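Local coordinates for protein BCL2-like 10 (Danio rerio, PDB 6FBX) that opposes apoptosis as a pro-survival member of the Bcl-2 family and binds the BH3 segment of Bad, at residues W8-E11 with Q12-L16; D124-G127 with G128-D132; E18-I21 with S22-S25. All blocks are in the same frame, centred on the assembly; numbering follows the deposited sequence.

Contact 1. Residues W8-E11 with Q12-L16; sequences WLRE and QTLLL
Trp8, Leu9, Arg10 and Glu11 each offer a carbonyl to the amide four residues on, in Gln12, Thr13, Leu14 and Leu15, so the range is an unbroken run of helix 2-24; the bond from Gln12 N to Trp8 O, at 2.9 Å, is nearly straight. On one flank Gln12 folds back over Trp8. Its CG sits 3.6 Å from the centroid of the six-membered indole ring, close to the ring normal, in a CH-pi contact. A bend in the Gln12 chain at chi2 (-67°) then lays the amide flat on the indole, the two planes being only 4° apart, with Gln12 CD 3.7 Å from Trp8 CZ2. Thr13 faces another way. With OG1 beside its own backbone N (chi1 -56°), the hydroxyl donates to Leu9 O at 2.8 Å, so this carbonyl takes both the Thr13 amide and the hydroxyl, from opposite faces of its plane. The same OG1 is also hydrogen-bonded to Trp140 NE1. The charged chains bring their polar ends against leucine carbons: Arg10 runs alongside Leu14, its NH2 3.9 Å from Leu14 CD2, while NE makes a salt bridge to Asp124 on helix 112-129. Across the helix surface Glu11 OE2 approaches Leu15 CG at 3.5 Å. Leu14 itself packs on Ala119 and Ala123. The chemistry is thus divided by side: a stacked amide on the exposed indole, and on the inner side a buried hydroxyl whose polarity is met by a backbone carbonyl and an indole N-H.

Contact 2. Residues D124-G127 with G128-D132; sequences DYLG and GEKQD
Lys130 CG lies over one face of the Tyr125 ring, while Glu129 and a water sit at its edge. Lys130 CG is 4.0 Å from Tyr125 CE1, and the lysine runs alongside the ring, pointing the same way, until CE comes to 3.1 Å from Tyr125 OH. A bend at chi2 (-58°) turns the chain along the ring. Glu129 brings OE2 to the ring edge near its plane, 3.5 Å from Tyr125 CD2, with the carboxylate turned steeply against the ring. The water lies in the ring plane, a short 2.5 Å from Tyr125 OH, and donates a longer bond of 3.3 Å to Glu129 OE1, so that it bridges phenol and carboxylate. The backbone beneath is the C-terminal end of helix 112-129, where the turn widens to π-type: Lys130 N reaches back five residues to Tyr125 O at 3.0 Å, and the bonds given to Asp124 O by Gly128 N and Glu129 N are weak. Lys130 leaves helical backbone angles and stands at the N-cap position of helix 131-136, so a single residue separates two helices; in Bcl-2 relatives the BH2 motif begins in this region. Gln131, in the first turn of that second helix, carries CG between its backbone N and carbonyl carbon (chi1 60°), which lets the extended chain return to the preceding helix. There its NE2 donates to Gly128 O at 2.8 Å, almost straight (170°), on a lone pair in the carbonyl plane. Leu126 faces inward onto Val91 and Phe95 of helix 88-107, and Gly127 O accepts from the hydroxyl of Ser6 on helix 2-24.

Contact 3. Residues E18-I21 with S22-S25; sequences EDYI and SFCS
Cys24 sets its sulfur over one face of the Tyr20 ring, four residues back along the helix. SG lies 3.7 Å from the ring centroid, 25° off the normal, displaced toward the rim where Tyr20 CE2 is 3.4 Å away. The tyrosine comes to lie beneath the sulfur because its CG is anti to the backbone N (chi1 -173°), which swings the ring along the helix toward the C-terminal end. Phe23 meets the same ring differently: Tyr20 CE1 comes to the edge of the phenyl, near its plane, 4.0 Å from Phe23 CD2, and the two side chains pass at a slant without stacking. Tyr20 and Phe23 both also lean on Lys44 of helix 34-49. On another side Ile21 packs against Thr98 and Ala102 of helix 88-107, while Ser25 turns its hydroxyl back to Ile21 O. That bond, from OG at 2.7 Å, arrives from above the carbonyl plane, and the amide of Ser25 bonds to Ser22 O, three residues back. This is a Cys sulfur-aromatic contact at the C-terminal end of the first helix of the all-helical Bcl-2 fold.

In the fold
Contacts 1 and 3 are successive parts of helix 2-24, their centres about 14 Å apart, with no touch beyond adjoining in sequence. Contact 2 lies against contact 1, centre to centre about 10 Å: Arg10 NE meets Asp124 OD2 at 2.8 Å in a salt bridge, and Leu9 CB packs 4.0 Å from Gly127 CA. The N-terminal half of helix 2-24 is thereby tied to the junction of helices 112-129 and 131-136. Contacts 2 and 3 lie on opposite sides of the chain's centre, about 21 Å between centres and about 10 Å between nearest atoms. Contact 3, like Leu16 of contact 1, reaches helix 34-49, which in Bcl-2 relatives borders the BH3-binding groove.

Contact 1. Residues W8-E11 with Q12-L16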
ATOM      1  N   TRP A   8       8.485 -14.590  -7.088  1.00 29.01           N
ATOM      2  CA  TRP A   8       8.296 -14.928  -5.681  1.00 28.65           C
ATOM      3  C   TRP A   8       7.933 -13.694  -4.862  1.00 26.03           C
ATOM      4  O   TRP A   8       6.999 -13.730  -4.049  1.00 26.28           O
ATOM      5  CB  TRP A   8       9.559 -15.594  -5.134  1.00 30.02           C
ATOM      6  CG  TRP A   8       9.408 -16.080  -3.734  1.00 30.90           C
ATOM      7  CD1 TRP A   8       8.772 -17.215  -3.324  1.00 32.60           C
ATOM      8  CD2 TRP A   8       9.904 -15.447  -2.549  1.00 28.72           C
ATOM      9  NE1 TRP A   8       8.840 -17.328  -1.957  1.00 31.47           N
ATOM     10  CE2 TRP A   8       9.529 -16.254  -1.458  1.00 29.88           C
ATOM     11  CE3 TRP A   8      10.627 -14.275  -2.305  1.00 25.64           C
ATOM     12  CZ2 TRP A   8       9.853 -15.928  -0.143  1.00 29.23           C
ATOM     13  CZ3 TRP A   8      10.948 -13.954  -1.001  1.00 25.54           C
ATOM     14  CH2 TRP A   8      10.560 -14.778   0.065  1.00 27.53           C
ATOM     15  N   LEU A   9       8.660 -12.589  -5.058  1.00 23.33           N
ATOM     16  CA  LEU A   9       8.343 -11.358  -4.340  1.00 23.66           C
ATOM     17  C   LEU A   9       6.936 -10.876  -4.662  1.00 23.79           C
ATOM     18  O   LEU A   9       6.228 -10.370  -3.784  1.00 25.18           O
ATOM     19  CB  LEU A   9       9.357 -10.266  -4.680  1.00 24.95           C
ATOM     20  CG  LEU A   9      10.766 -10.448  -4.127  1.00 28.22           C
ATOM     21  CD1 LEU A   9      11.687  -9.414  -4.735  1.00 31.87           C
ATOM     22  CD2 LEU A   9      10.761 -10.339  -2.609  1.00 27.00           C
ATOM     23  N   ARG A  10       6.516 -11.010  -5.921  1.00 23.66           N
ATOM     24  CA  ARG A  10       5.170 -10.589  -6.292  1.00 25.05           C
ATOM     25  C   ARG A  10       4.123 -11.404  -5.542  1.00 23.99           C
ATOM     26  O   ARG A  10       3.143 -10.849  -5.030  1.00 23.84           O
ATOM     27  CB  ARG A  10       4.986 -10.714  -7.805  1.00 28.60           C
ATOM     28  CG  ARG A  10       3.761  -9.991  -8.347  1.00 32.89           C
ATOM     29  CD  ARG A  10       2.633 -10.947  -8.698  1.00 36.00           C
ATOM     30  NE  ARG A  10       1.497 -10.243  -9.289  1.00 36.14           N
ATOM     31  CZ  ARG A  10       0.324 -10.801  -9.567  1.00 38.87           C
ATOM     32  NH1 ARG A  10      -0.645 -10.070 -10.107  1.00 38.80           N
ATOM     33  NH2 ARG A  10       0.112 -12.087  -9.312  1.00 42.07           N
ATOM     34  N   GLU A  11       4.324 -12.718  -5.438  1.00 24.92           N
ATOM     35  CA  GLU A  11       3.350 -13.551  -4.741  1.00 27.42           C
ATOM     36  C   GLU A  11       3.353 -13.271  -3.241  1.00 25.61           C
ATOM     37  O   GLU A  11       2.287 -13.224  -2.615  1.00 27.85           O
ATOM     38  CB  GLU A  11       3.629 -15.029  -5.013  1.00 35.95           C
ATOM     39  CG  GLU A  11       2.589 -15.969  -4.418  1.00 47.04           C
ATOM     40  CD  GLU A  11       1.169 -15.587  -4.804  1.00 56.62           C
ATOM     41  OE1 GLU A  11       0.897 -15.445  -6.016  1.00 61.17           O
ATOM     42  OE2 GLU A  11       0.331 -15.412  -3.893  1.00 60.14           O
ATOM     43  N   GLN A  12       4.535 -13.092  -2.645  1.00 25.35           N
ATOM     44  CA  GLN A  12       4.601 -12.756  -1.226  1.00 23.49           C
ATOM     45  C   GLN A  12       3.890 -11.439  -0.945  1.00 22.57           C
ATOM     46  O   GLN A  12       3.172 -11.309   0.056  1.00 25.19           O
ATOM     47  CB  GLN A  12       6.057 -12.674  -0.763  1.00 23.22           C
ATOM     48  CG  GLN A  12       6.814 -13.987  -0.842  1.00 25.50           C
ATOM     49  CD  GLN A  12       6.290 -15.011   0.138  1.00 29.29           C
ATOM     50  OE1 GLN A  12       6.414 -14.845   1.351  1.00 32.07           O
ATOM     51  NE2 GLN A  12       5.688 -16.074  -0.382  1.00 31.07           N
ATOM     52  N   THR A  13       4.085 -10.449  -1.817  1.00 21.93           N
ATOM     53  CA  THR A  13       3.439  -9.154  -1.640  1.00 20.37           C
ATOM     54  C   THR A  13       1.931  -9.261  -1.843  1.00 22.37           C
ATOM     55  O   THR A  13       1.157  -8.629  -1.115  1.00 22.68           O
ATOM     56  CB  THR A  13       4.041  -8.138  -2.611  1.00 20.99           C
ATOM     57  OG1 THR A  13       5.459  -8.067  -2.411  1.00 23.34           O
ATOM     58  CG2 THR A  13       3.435  -6.756  -2.403  1.00 21.34           C
ATOM     59  N   LEU A  14       1.496 -10.053  -2.825  1.00 23.41           N
ATOM     60  CA  LEU A  14       0.067 -10.211  -3.070  1.00 23.25           C
ATOM     61  C   LEU A  14      -0.636 -10.772  -1.841  1.00 24.93           C
ATOM     62  O   LEU A  14      -1.684 -10.267  -1.425  1.00 25.63           O
ATOM     63  CB  LEU A  14      -0.157 -11.115  -4.283  1.00 24.52           C
ATOM     64  CG  LEU A  14      -1.610 -11.336  -4.714  1.00 28.58           C
ATOM     65  CD1 LEU A  14      -2.266 -10.028  -5.138  1.00 31.99           C
ATOM     66  CD2 LEU A  14      -1.679 -12.356  -5.831  1.00 30.24           C
ATOM     67  N   LEU A  15      -0.073 -11.829  -1.249  1.00 24.06           N
ATOM     68  CA  LEU A  15      -0.652 -12.388  -0.032  1.00 26.79           C
ATOM     69  C   LEU A  15      -0.752 -11.332   1.061  1.00 25.25           C
ATOM     70  O   LEU A  15      -1.764 -11.246   1.766  1.00 25.08           O
ATOM     71  CB  LEU A  15       0.183 -13.575   0.452  1.00 30.89           C
ATOM     72  CG  LEU A  15       0.215 -14.807  -0.458  1.00 37.91           C
ATOM     73  CD1 LEU A  15       1.282 -15.789   0.005  1.00 39.91           C
ATOM     74  CD2 LEU A  15      -1.145 -15.485  -0.498  1.00 42.46           C
ATOM     75  N   LEU A  16       0.292 -10.517   1.211  1.00 22.25           N
ATOM     76  CA  LEU A  16       0.295  -9.485   2.241  1.00 22.54           C
ATOM     77  C   LEU A  16      -0.759  -8.423   1.953  1.00 22.62           C
ATOM     78  O   LEU A  16      -1.524  -8.031   2.842  1.00 22.69           O
ATOM     79  CB  LEU A  16       1.686  -8.857   2.331  1.00 24.93           C
ATOM     80  CG  LEU A  16       1.981  -8.019   3.571  1.00 29.83           C
ATOM     81  CD1 LEU A  16       2.013  -8.897   4.811  1.00 32.93           C
ATOM     82  CD2 LEU A  16       3.301  -7.281   3.398  1.00 31.96           C
TER

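Contact 2. Residues D124-G127 with G128-D132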
ATOM      1  N   ASP A 124       2.430  -6.091  -8.183  1.00 25.19           N
ATOM      2  CA  ASP A 124       3.204  -5.901  -9.407  1.00 28.10           C
ATOM      3  C   ASP A 124       4.231  -4.789  -9.242  1.00 29.10           C
ATOM      4  O   ASP A 124       5.362  -4.897  -9.731  1.00 28.86           O
ATOM      5  CB  ASP A 124       2.280  -5.595 -10.586  1.00 32.04           C
ATOM      6  CG  ASP A 124       1.518  -6.816 -11.069  1.00 36.92           C
ATOM      7  OD1 ASP A 124       0.442  -6.645 -11.683  1.00 39.14           O
ATOM      8  OD2 ASP A 124       1.987  -7.947 -10.828  1.00 39.31           O
ATOM      9  N   TYR A 125       3.860  -3.714  -8.547  1.00 27.77           N
ATOM     10  CA  TYR A 125       4.744  -2.560  -8.438  1.00 28.86           C
ATOM     11  C   TYR A 125       5.936  -2.860  -7.536  1.00 27.82           C
ATOM     12  O   TYR A 125       7.092  -2.661  -7.930  1.00 28.83           O
ATOM     13  CB  TYR A 125       3.966  -1.352  -7.915  1.00 30.36           C
ATOM     14  CG  TYR A 125       4.803  -0.101  -7.838  1.00 33.66           C
ATOM     15  CD1 TYR A 125       5.181   0.432  -6.614  1.00 32.95           C
ATOM     16  CD2 TYR A 125       5.233   0.536  -8.994  1.00 39.34           C
ATOM     17  CE1 TYR A 125       5.953   1.575  -6.543  1.00 37.03           C
ATOM     18  CE2 TYR A 125       6.008   1.676  -8.934  1.00 43.02           C
ATOM     19  CZ  TYR A 125       6.364   2.191  -7.706  1.00 43.46           C
ATOM     20  OH  TYR A 125       7.135   3.328  -7.647  1.00 48.20           O
ATOM     21  N   LEU A 126       5.679  -3.345  -6.322  1.00 24.31           N
ATOM     22  CA  LEU A 126       6.772  -3.605  -5.391  1.00 24.39           C
ATOM     23  C   LEU A 126       7.573  -4.832  -5.811  1.00 27.07           C
ATOM     24  O   LEU A 126       8.809  -4.804  -5.820  1.00 29.13           O
ATOM     25  CB  LEU A 126       6.223  -3.777  -3.975  1.00 23.10           C
ATOM     26  CG  LEU A 126       5.510  -2.557  -3.384  1.00 24.61           C
ATOM     27  CD1 LEU A 126       4.968  -2.882  -2.001  1.00 25.88           C
ATOM     28  CD2 LEU A 126       6.429  -1.343  -3.326  1.00 26.64           C
ATOM     29  N   GLY A 127       6.886  -5.919  -6.166  1.00 27.33           N
ATOM     30  CA  GLY A 127       7.570  -7.146  -6.534  1.00 27.69           C
ATOM     31  C   GLY A 127       8.215  -7.107  -7.902  1.00 28.41           C
ATOM     32  O   GLY A 127       9.152  -7.870  -8.155  1.00 28.67           O
ATOM     33  N   GLY A 128       7.731  -6.244  -8.790  1.00 27.30           N
ATOM     34  CA  GLY A 128       8.301  -6.125 -10.114  1.00 29.23           C
ATOM     35  C   GLY A 128       9.169  -4.895 -10.255  1.00 30.40           C
ATOM     36  O   GLY A 128      10.388  -4.996 -10.421  1.00 32.43           O
ATOM     37  N   GLU A 129       8.547  -3.719 -10.170  1.00 29.97           N
ATOM     38  CA  GLU A 129       9.269  -2.477 -10.424  1.00 35.64           C
ATOM     39  C   GLU A 129      10.318  -2.195  -9.353  1.00 33.28           C
ATOM     40  O   GLU A 129      11.377  -1.637  -9.662  1.00 34.90           O
ATOM     41  CB  GLU A 129       8.278  -1.318 -10.522  1.00 44.42           C
ATOM     42  CG  GLU A 129       8.794  -0.128 -11.311  1.00 57.01           C
ATOM     43  CD  GLU A 129       7.680   0.678 -11.960  1.00 69.02           C
ATOM     44  OE1 GLU A 129       7.886   1.887 -12.200  1.00 73.81           O
ATOM     45  OE2 GLU A 129       6.603   0.107 -12.232  1.00 72.93           O
ATOM     46  N   LYS A 130      10.058  -2.580  -8.102  1.00 29.68           N
ATOM     47  CA  LYS A 130      10.954  -2.288  -6.989  1.00 27.84           C
ATOM     48  C   LYS A 130      11.614  -3.547  -6.431  1.00 26.58           C
ATOM     49  O   LYS A 130      11.998  -3.586  -5.260  1.00 27.08           O
ATOM     50  CB  LYS A 130      10.195  -1.557  -5.883  1.00 29.32           C
ATOM     51  CG  LYS A 130       9.543  -0.256  -6.332  1.00 32.81           C
ATOM     52  CD  LYS A 130      10.573   0.712  -6.896  1.00 39.40           C
ATOM     53  CE  LYS A 130       9.974   2.078  -7.172  1.00 44.20           C
ATOM     54  NZ  LYS A 130      10.992   3.033  -7.697  1.00 48.65           N
ATOM     55  N   GLN A 131      11.775  -4.578  -7.261  1.00 26.94           N
ATOM     56  CA  GLN A 131      12.331  -5.836  -6.767  1.00 27.62           C
ATOM     57  C   GLN A 131      13.740  -5.650  -6.214  1.00 28.01           C
ATOM     58  O   GLN A 131      14.104  -6.270  -5.208  1.00 27.31           O
ATOM     59  CB  GLN A 131      12.327  -6.886  -7.877  1.00 30.52           C
ATOM     60  CG  GLN A 131      13.129  -6.513  -9.109  1.00 33.04           C
ATOM     61  CD  GLN A 131      12.932  -7.505 -10.238  1.00 35.99           C
ATOM     62  OE1 GLN A 131      13.655  -8.494 -10.344  1.00 37.93           O
ATOM     63  NE2 GLN A 131      11.936  -7.250 -11.082  1.00 36.39           N
ATOM     64  N   ASP A 132      14.551  -4.802  -6.850  1.00 30.06           N
ATOM     65  CA  ASP A 132      15.929  -4.648  -6.391  1.00 32.48           C
ATOM     66  C   ASP A 132      15.982  -4.043  -4.993  1.00 30.77           C
ATOM     67  O   ASP A 132      16.730  -4.521  -4.132  1.00 32.33           O
ATOM     68  CB  ASP A 132      16.731  -3.802  -7.381  1.00 37.60           C
ATOM     69  CG  ASP A 132      17.050  -4.549  -8.666  1.00 42.61           C
ATOM     70  OD1 ASP A 132      17.012  -5.799  -8.662  1.00 44.18           O
ATOM     71  OD2 ASP A 132      17.351  -3.886  -9.681  1.00 45.68           O
TER
HETATM   72  O   HOH W   1       8.262   4.087  -9.793  1.00 58.64           O

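Contact 3. Residues E18-I21 with S22-S25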
ATOM      1  N   GLU A  18      -3.442  -8.742   0.023  1.00 23.84           N
ATOM      2  CA  GLU A  18      -4.771  -9.330   0.144  1.00 25.49           C
ATOM      3  C   GLU A  18      -5.199  -9.424   1.602  1.00 25.02           C
ATOM      4  O   GLU A  18      -6.363  -9.169   1.933  1.00 26.47           O
ATOM      5  CB  GLU A  18      -4.801 -10.709  -0.513  1.00 33.25           C
ATOM      6  CG  GLU A  18      -4.837 -10.665  -2.028  1.00 49.20           C
ATOM      7  CD  GLU A  18      -5.087 -12.029  -2.639  1.00 70.82           C
ATOM      8  OE1 GLU A  18      -4.436 -13.006  -2.213  1.00 79.65           O
ATOM      9  OE2 GLU A  18      -5.948 -12.124  -3.535  1.00 83.30           O
ATOM     10  N   ASP A  19      -4.272  -9.784   2.491  1.00 25.00           N
ATOM     11  CA  ASP A  19      -4.622  -9.897   3.903  1.00 26.07           C
ATOM     12  C   ASP A  19      -4.993  -8.542   4.488  1.00 25.55           C
ATOM     13  O   ASP A  19      -6.001  -8.415   5.195  1.00 27.30           O
ATOM     14  CB  ASP A  19      -3.473 -10.509   4.700  1.00 25.89           C
ATOM     15  CG  ASP A  19      -3.748 -10.508   6.189  1.00 28.55           C
ATOM     16  OD1 ASP A  19      -4.520 -11.374   6.650  1.00 31.18           O
ATOM     17  OD2 ASP A  19      -3.220  -9.621   6.891  1.00 28.73           O
ATOM     18  N   TYR A  20      -4.181  -7.515   4.223  1.00 25.40           N
ATOM     19  CA  TYR A  20      -4.475  -6.208   4.797  1.00 23.36           C
ATOM     20  C   TYR A  20      -5.793  -5.667   4.265  1.00 24.45           C
ATOM     21  O   TYR A  20      -6.602  -5.121   5.024  1.00 25.30           O
ATOM     22  CB  TYR A  20      -3.352  -5.209   4.516  1.00 22.24           C
ATOM     23  CG  TYR A  20      -3.604  -3.921   5.253  1.00 20.99           C
ATOM     24  CD1 TYR A  20      -3.588  -3.896   6.642  1.00 21.79           C
ATOM     25  CD2 TYR A  20      -3.918  -2.746   4.578  1.00 19.98           C
ATOM     26  CE1 TYR A  20      -3.849  -2.737   7.340  1.00 21.21           C
ATOM     27  CE2 TYR A  20      -4.171  -1.571   5.272  1.00 20.61           C
ATOM     28  CZ  TYR A  20      -4.142  -1.580   6.654  1.00 21.15           C
ATOM     29  OH  TYR A  20      -4.404  -0.430   7.361  1.00 23.50           O
ATOM     30  N   ILE A  21      -6.032  -5.818   2.962  1.00 21.75           N
ATOM     31  CA  ILE A  21      -7.283  -5.343   2.378  1.00 23.67           C
ATOM     32  C   ILE A  21      -8.475  -6.069   2.994  1.00 25.97           C
ATOM     33  O   ILE A  21      -9.495  -5.450   3.323  1.00 27.74           O
ATOM     34  CB  ILE A  21      -7.228  -5.496   0.846  1.00 25.63           C
ATOM     35  CG1 ILE A  21      -6.302  -4.425   0.267  1.00 26.04           C
ATOM     36  CG2 ILE A  21      -8.616  -5.390   0.231  1.00 28.66           C
ATOM     37  CD1 ILE A  21      -5.927  -4.642  -1.184  1.00 27.57           C
ATOM     38  N   SER A  22      -8.371  -7.390   3.163  1.00 27.23           N
ATOM     39  CA  SER A  22      -9.441  -8.131   3.828  1.00 31.98           C
ATOM     40  C   SER A  22      -9.628  -7.644   5.258  1.00 29.95           C
ATOM     41  O   SER A  22     -10.759  -7.478   5.729  1.00 30.16           O
ATOM     42  CB  SER A  22      -9.134  -9.630   3.815  1.00 39.99           C
ATOM     43  OG  SER A  22      -8.980 -10.116   2.494  1.00 44.78           O
ATOM     44  N   PHE A  23      -8.520  -7.417   5.963  1.00 28.82           N
ATOM     45  CA  PHE A  23      -8.570  -6.898   7.327  1.00 27.71           C
ATOM     46  C   PHE A  23      -9.324  -5.573   7.383  1.00 29.24           C
ATOM     47  O   PHE A  23     -10.086  -5.318   8.326  1.00 30.86           O
ATOM     48  CB  PHE A  23      -7.135  -6.752   7.835  1.00 26.63           C
ATOM     49  CG  PHE A  23      -7.013  -6.226   9.233  1.00 28.63           C
ATOM     50  CD1 PHE A  23      -7.439  -6.971  10.319  1.00 33.03           C
ATOM     51  CD2 PHE A  23      -6.414  -5.000   9.463  1.00 28.62           C
ATOM     52  CE1 PHE A  23      -7.300  -6.483  11.607  1.00 34.55           C
ATOM     53  CE2 PHE A  23      -6.270  -4.509  10.744  1.00 30.82           C
ATOM     54  CZ  PHE A  23      -6.711  -5.252  11.819  1.00 32.71           C
ATOM     55  N   CYS A  24      -9.145  -4.728   6.369  1.00 28.95           N
ATOM     56  CA  CYS A  24      -9.857  -3.460   6.274  1.00 30.00           C
ATOM     57  C   CYS A  24     -11.293  -3.614   5.790  1.00 34.13           C
ATOM     58  O   CYS A  24     -12.046  -2.635   5.829  1.00 37.90           O
ATOM     59  CB  CYS A  24      -9.108  -2.516   5.331  1.00 27.49           C
ATOM     60  SG  CYS A  24      -7.507  -2.002   5.959  1.00 26.08           S
ATOM     61  N   SER A  25     -11.690  -4.804   5.339  1.00 33.72           N
ATOM     62  CA  SER A  25     -13.018  -5.032   4.788  1.00 38.24           C
ATOM     63  C   SER A  25     -13.946  -5.738   5.773  1.00 44.80           C
ATOM     64  O   SER A  25     -14.924  -6.364   5.355  1.00 48.28           O
ATOM     65  CB  SER A  25     -12.914  -5.835   3.491  1.00 37.70           C
ATOM     66  OG  SER A  25     -12.076  -5.172   2.555  1.00 35.78           O
TER